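Local coordinates for regulatory protein SdiA (Escherichia coli, PDB 4LFU) that acts as a LuxR-type quorum-sensing receptor and transcription factor that responds to AI-1 autoinducers and activates transcription from a promoter just upstream of the ftsQAZ cell-division genes, at residues Glu160-Leu165 against Glu171-Pro176; Tyr122-Leu125 against Ala129-Phe132. All coordinates share one frame; numbering follows the deposited sequence.

In the fold
Contact 2 comes first along the chain, and contact 1 follows it without overlap. Their centres lie about 10 Å apart. Contact 2 pairs strands 117-124 and 130-137, neighbours within the antiparallel sheet of the autoinducer-binding domain. Contact 1 sets the end part of helix 147-167 against the loop that leads to helix 182-192 and the HTH domain. The helix is the next regular element after strand 130-137 and packs on the sheet. The two contacts touch each other: L162 lies against G131 and L125, and V173 also meets L125. The start of the interdomain linker is thus packed into the hydrophobic layer between sheet and helix of the ligand-binding domain.

Contact 1: residues Glu160-Leu165 against Glu171-Pro176; sequences ESLMAL and EIVMTP
L162 and L165, one helical turn apart, meet V173 and I172 of the loop that follows the helix. No hydrogen bond joins the two segments; the side chains meet through apolar carbons alone. L162 and V173 cross at a slant. The CD2 branch of L162 meets CG1 of V173 at 3.4 Å, tighter than usual for two methyl groups. A chi1 of -82°, measured to CG1, puts the other V173 methyl, CG2, between the backbone N and the carbonyl carbon. It turns toward the end of the helical segment and rests 3.8 Å from CB of L165. The same methyl is 3.5 Å from L165 O, so it also covers backbone. Farther out, CD1 of L165 meets CG2 of I172 at 4.0 Å, the two side chains slanting across each other. All four residues are buried. L44 and V46 of strand 41-47 continue the apolar packing, and Y27 of helix 23-36 touches I172. The V173 carbonyl is hydrogen-bonded by N127 ND2, from the turn between strands 117-124 and 130-137. This is a helix followed by a linker that folds back on it, at the junction of the GAF-like autoinducer-binding domain and the LuxR-type HTH domain.

Contact 2: residues Tyr122-Leu125 against Ala129-Phe132; sequences YLML and ALGF
Y122 and F132 sit side by side on a beta hairpin formed by strands 117-124 and 130-137, inside the antiparallel sheet of the GAF-like autoinducer-binding domain. They form a non-hydrogen-bonded pair, and so do M124 and L130. All four side chains leave from one face of the sheet. The two ring planes are 18° apart but slid so far that the rings barely overlap. CB of Y122 lies 3.5 Å from CD1 of F132. L130 fits between Y122 and M124. Its CG is anti to the carbonyl carbon (chi1 -65°); this turns the branch so that CD2 can reach the partner strand. There CD2 sits 3.7 Å from CB of M124 and meets the edge of the Y122 ring, near its plane, at CE1. On the other face, beside CD1 of L125, G131 has no side chain. L125 extends CD1 to the methyl of A129. M124 also packs on L125 of the second subunit. L123 and G131 form the hydrogen-bonded pair, with L123 N to G131 O at 3.0 Å and G131 N to L123 O at 2.8 Å. Next to the turn, L125 N donates to A129 O at 2.8 Å, almost straight at 173°.

Contact 1: residues Glu160-Leu165 against Glu171-Pro176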
loop_
_atom_site.group_PDB
_atom_site.type_symbol
_atom_site.label_atom_id
_atom_site.label_comp_id
_atom_site.label_asym_id
_atom_site.label_seq_id
_atom_site.Cartn_x
_atom_site.Cartn_y
_atom_site.Cartn_z
ATOM N N GLU A 160 11.311 7.677 -1.875
ATOM C CA GLU A 160 11.517 9.141 -1.788
ATOM C C GLU A 160 11.278 9.859 -3.099
ATOM O O GLU A 160 10.673 10.934 -3.105
ATOM C CB GLU A 160 12.912 9.489 -1.247
ATOM C CG GLU A 160 13.127 9.045 0.197
ATOM C CD GLU A 160 11.960 9.417 1.102
ATOM O OE1 GLU A 160 11.648 10.631 1.220
ATOM O OE2 GLU A 160 11.360 8.500 1.703
ATOM N N SER A 161 11.721 9.263 -4.212
ATOM C CA SER A 161 11.483 9.881 -5.520
ATOM C C SER A 161 9.995 9.997 -5.797
ATOM O O SER A 161 9.521 11.037 -6.200
ATOM C CB SER A 161 12.229 9.160 -6.654
ATOM O OG SER A 161 11.823 7.806 -6.814
ATOM N N LEU A 162 9.251 8.936 -5.528
ATOM C CA LEU A 162 7.823 8.939 -5.788
ATOM C C LEU A 162 7.021 9.704 -4.729
ATOM O O LEU A 162 5.974 10.254 -5.051
ATOM C CB LEU A 162 7.297 7.509 -5.939
ATOM C CG LEU A 162 7.740 6.702 -7.163
ATOM C CD1 LEU A 162 7.445 5.232 -6.988
ATOM C CD2 LEU A 162 7.093 7.237 -8.418
ATOM N N MET A 163 7.499 9.736 -3.481
ATOM C CA MET A 163 6.903 10.644 -2.464
ATOM C C MET A 163 7.125 12.120 -2.799
ATOM O O MET A 163 6.178 12.922 -2.726
ATOM C CB MET A 163 7.369 10.316 -1.041
ATOM C CG MET A 163 6.849 8.957 -0.491
ATOM S SD MET A 163 5.068 8.614 -0.659
ATOM C CE MET A 163 4.365 9.974 0.286
ATOM N N ALA A 164 8.353 12.477 -3.212
ATOM C CA ALA A 164 8.615 13.814 -3.750
ATOM C C ALA A 164 7.689 14.138 -4.913
ATOM O O ALA A 164 7.047 15.184 -4.927
ATOM C CB ALA A 164 10.071 13.960 -4.174
ATOM N N LEU A 165 7.603 13.249 -5.895
ATOM C CA LEU A 165 6.726 13.500 -7.051
ATOM C C LEU A 165 5.238 13.591 -6.698
ATOM O O LEU A 165 4.488 14.263 -7.385
ATOM C CB LEU A 165 6.965 12.462 -8.167
ATOM C CG LEU A 165 8.340 12.499 -8.854
ATOM C CD1 LEU A 165 8.688 11.143 -9.454
ATOM C CD2 LEU A 165 8.397 13.582 -9.908
ATOM N N GLU A 171 2.132 14.209 -12.650
ATOM C CA GLU A 171 1.213 13.420 -13.473
ATOM C C GLU A 171 1.590 11.929 -13.488
ATOM O O GLU A 171 0.734 11.057 -13.698
ATOM C CB GLU A 171 1.228 13.964 -14.915
ATOM C CG GLU A 171 2.679 14.074 -15.451
ATOM C CD GLU A 171 2.816 14.505 -16.908
ATOM O OE1 GLU A 171 3.976 14.730 -17.321
ATOM O OE2 GLU A 171 1.798 14.609 -17.641
ATOM N N ILE A 172 2.878 11.658 -13.274
ATOM C CA ILE A 172 3.403 10.306 -13.271
ATOM C C ILE A 172 2.762 9.480 -12.149
ATOM O O ILE A 172 2.477 8.295 -12.351
ATOM C CB ILE A 172 4.964 10.269 -13.229
ATOM C CG1 ILE A 172 5.475 8.934 -13.796
ATOM C CG2 ILE A 172 5.521 10.618 -11.821
ATOM C CD1 ILE A 172 6.959 8.638 -13.585
ATOM N N VAL A 173 2.502 10.116 -11.003
ATOM C CA VAL A 173 2.003 9.423 -9.814
ATOM C C VAL A 173 0.565 9.741 -9.365
ATOM O O VAL A 173 0.000 8.990 -8.567
ATOM C CB VAL A 173 2.931 9.630 -8.587
ATOM C CG1 VAL A 173 4.081 8.701 -8.627
ATOM C CG2 VAL A 173 3.408 11.077 -8.485
ATOM N N MET A 174 -0.017 10.841 -9.837
ATOM C CA MET A 174 -1.346 11.270 -9.354
ATOM C C MET A 174 -2.540 10.562 -10.010
ATOM O O MET A 174 -2.607 10.419 -11.236
ATOM C CB MET A 174 -1.549 12.802 -9.438
ATOM C CG MET A 174 -0.576 13.673 -8.643
ATOM S SD MET A 174 -0.116 13.193 -6.959
ATOM C CE MET A 174 -1.627 13.524 -6.031
ATOM N N THR A 175 -3.489 10.159 -9.159
ATOM C CA THR A 175 -4.739 9.515 -9.580
ATOM C C THR A 175 -5.806 10.615 -9.740
ATOM O O THR A 175 -5.563 11.736 -9.311
ATOM C CB THR A 175 -5.161 8.399 -8.573
ATOM O OG1 THR A 175 -5.034 8.876 -7.218
ATOM C CG2 THR A 175 -4.268 7.193 -8.735
ATOM N N PRO A 176 -6.961 10.318 -10.399
ATOM C CA PRO A 176 -7.997 11.346 -10.577
ATOM C C PRO A 176 -8.386 12.012 -9.256
ATOM O O PRO A 176 -8.513 11.336 -8.221
ATOM C CB PRO A 176 -9.185 10.551 -11.127
ATOM C CG PRO A 176 -8.567 9.426 -11.845
ATOM C CD PRO A 176 -7.381 9.040 -11.008
#

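Contact 2: residues Tyr122-Leu125 against Ala129-Phe132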
loop_
_atom_site.group_PDB
_atom_site.type_symbol
_atom_site.label_atom_id
_atom_site.label_comp_id
_atom_site.label_asym_id
_atom_site.label_seq_id
_atom_site.Cartn_x
_atom_site.Cartn_y
_atom_site.Cartn_z
ATOM N N TYR A 122 10.383 -2.131 -6.176
ATOM C CA TYR A 122 9.028 -1.592 -6.228
ATOM C C TYR A 122 8.376 -1.245 -4.879
ATOM O O TYR A 122 8.780 -1.757 -3.813
ATOM C CB TYR A 122 8.112 -2.462 -7.095
ATOM C CG TYR A 122 7.183 -3.367 -6.344
ATOM C CD1 TYR A 122 5.819 -3.057 -6.196
ATOM C CD2 TYR A 122 7.648 -4.549 -5.815
ATOM C CE1 TYR A 122 4.960 -3.912 -5.476
ATOM C CE2 TYR A 122 6.829 -5.390 -5.115
ATOM C CZ TYR A 122 5.494 -5.080 -4.949
ATOM O OH TYR A 122 4.726 -5.993 -4.263
ATOM N N LEU A 123 7.383 -0.351 -4.962
ATOM C CA LEU A 123 6.587 0.093 -3.837
ATOM C C LEU A 123 5.153 0.411 -4.254
ATOM O O LEU A 123 4.910 1.068 -5.292
ATOM C CB LEU A 123 7.187 1.373 -3.228
ATOM C CG LEU A 123 6.500 1.832 -1.933
ATOM C CD1 LEU A 123 6.727 0.805 -0.835
ATOM C CD2 LEU A 123 6.956 3.209 -1.481
ATOM N N MET A 124 4.209 -0.018 -3.422
ATOM C CA MET A 124 2.844 0.459 -3.548
ATOM C C MET A 124 2.700 1.775 -2.821
ATOM O O MET A 124 3.018 1.869 -1.648
ATOM C CB MET A 124 1.835 -0.521 -2.964
ATOM C CG MET A 124 0.433 0.093 -2.968
ATOM S SD MET A 124 -0.832 -1.142 -2.760
ATOM C CE MET A 124 -0.618 -1.608 -1.036
ATOM N N LEU A 125 2.186 2.781 -3.521
ATOM C CA LEU A 125 1.989 4.123 -2.940
ATOM C C LEU A 125 0.678 4.278 -2.125
ATOM O O LEU A 125 -0.235 3.445 -2.249
ATOM C CB LEU A 125 2.114 5.184 -4.040
ATOM C CG LEU A 125 3.442 5.083 -4.799
ATOM C CD1 LEU A 125 3.346 5.792 -6.138
ATOM C CD2 LEU A 125 4.601 5.607 -3.963
ATOM N N ALA A 129 -1.163 3.276 -6.401
ATOM C CA ALA A 129 -0.366 3.174 -7.619
ATOM C C ALA A 129 0.813 2.283 -7.288
ATOM O O ALA A 129 1.249 2.227 -6.138
ATOM C CB ALA A 129 0.106 4.546 -8.079
ATOM N N LEU A 130 1.331 1.578 -8.285
ATOM C CA LEU A 130 2.509 0.750 -8.061
ATOM C C LEU A 130 3.668 1.391 -8.786
ATOM O O LEU A 130 3.619 1.581 -10.013
ATOM C CB LEU A 130 2.281 -0.691 -8.560
ATOM C CG LEU A 130 1.233 -1.594 -7.895
ATOM C CD1 LEU A 130 1.219 -2.915 -8.629
ATOM C CD2 LEU A 130 1.556 -1.850 -6.422
ATOM N N GLY A 131 4.699 1.740 -8.026
ATOM C CA GLY A 131 5.876 2.364 -8.587
ATOM C C GLY A 131 6.992 1.357 -8.691
ATOM O O GLY A 131 7.211 0.544 -7.774
ATOM N N PHE A 132 7.679 1.391 -9.829
ATOM C CA PHE A 132 8.804 0.493 -10.119
ATOM C C PHE A 132 10.031 1.322 -10.502
ATOM O O PHE A 132 9.986 2.118 -11.437
ATOM C CB PHE A 132 8.452 -0.439 -11.281
ATOM C CG PHE A 132 7.288 -1.364 -11.000
ATOM C CD1 PHE A 132 7.512 -2.658 -10.545
ATOM C CD2 PHE A 132 5.965 -0.940 -11.202
ATOM C CE1 PHE A 132 6.451 -3.495 -10.263
ATOM C CE2 PHE A 132 4.879 -1.800 -10.956
ATOM C CZ PHE A 132 5.122 -3.062 -10.483
#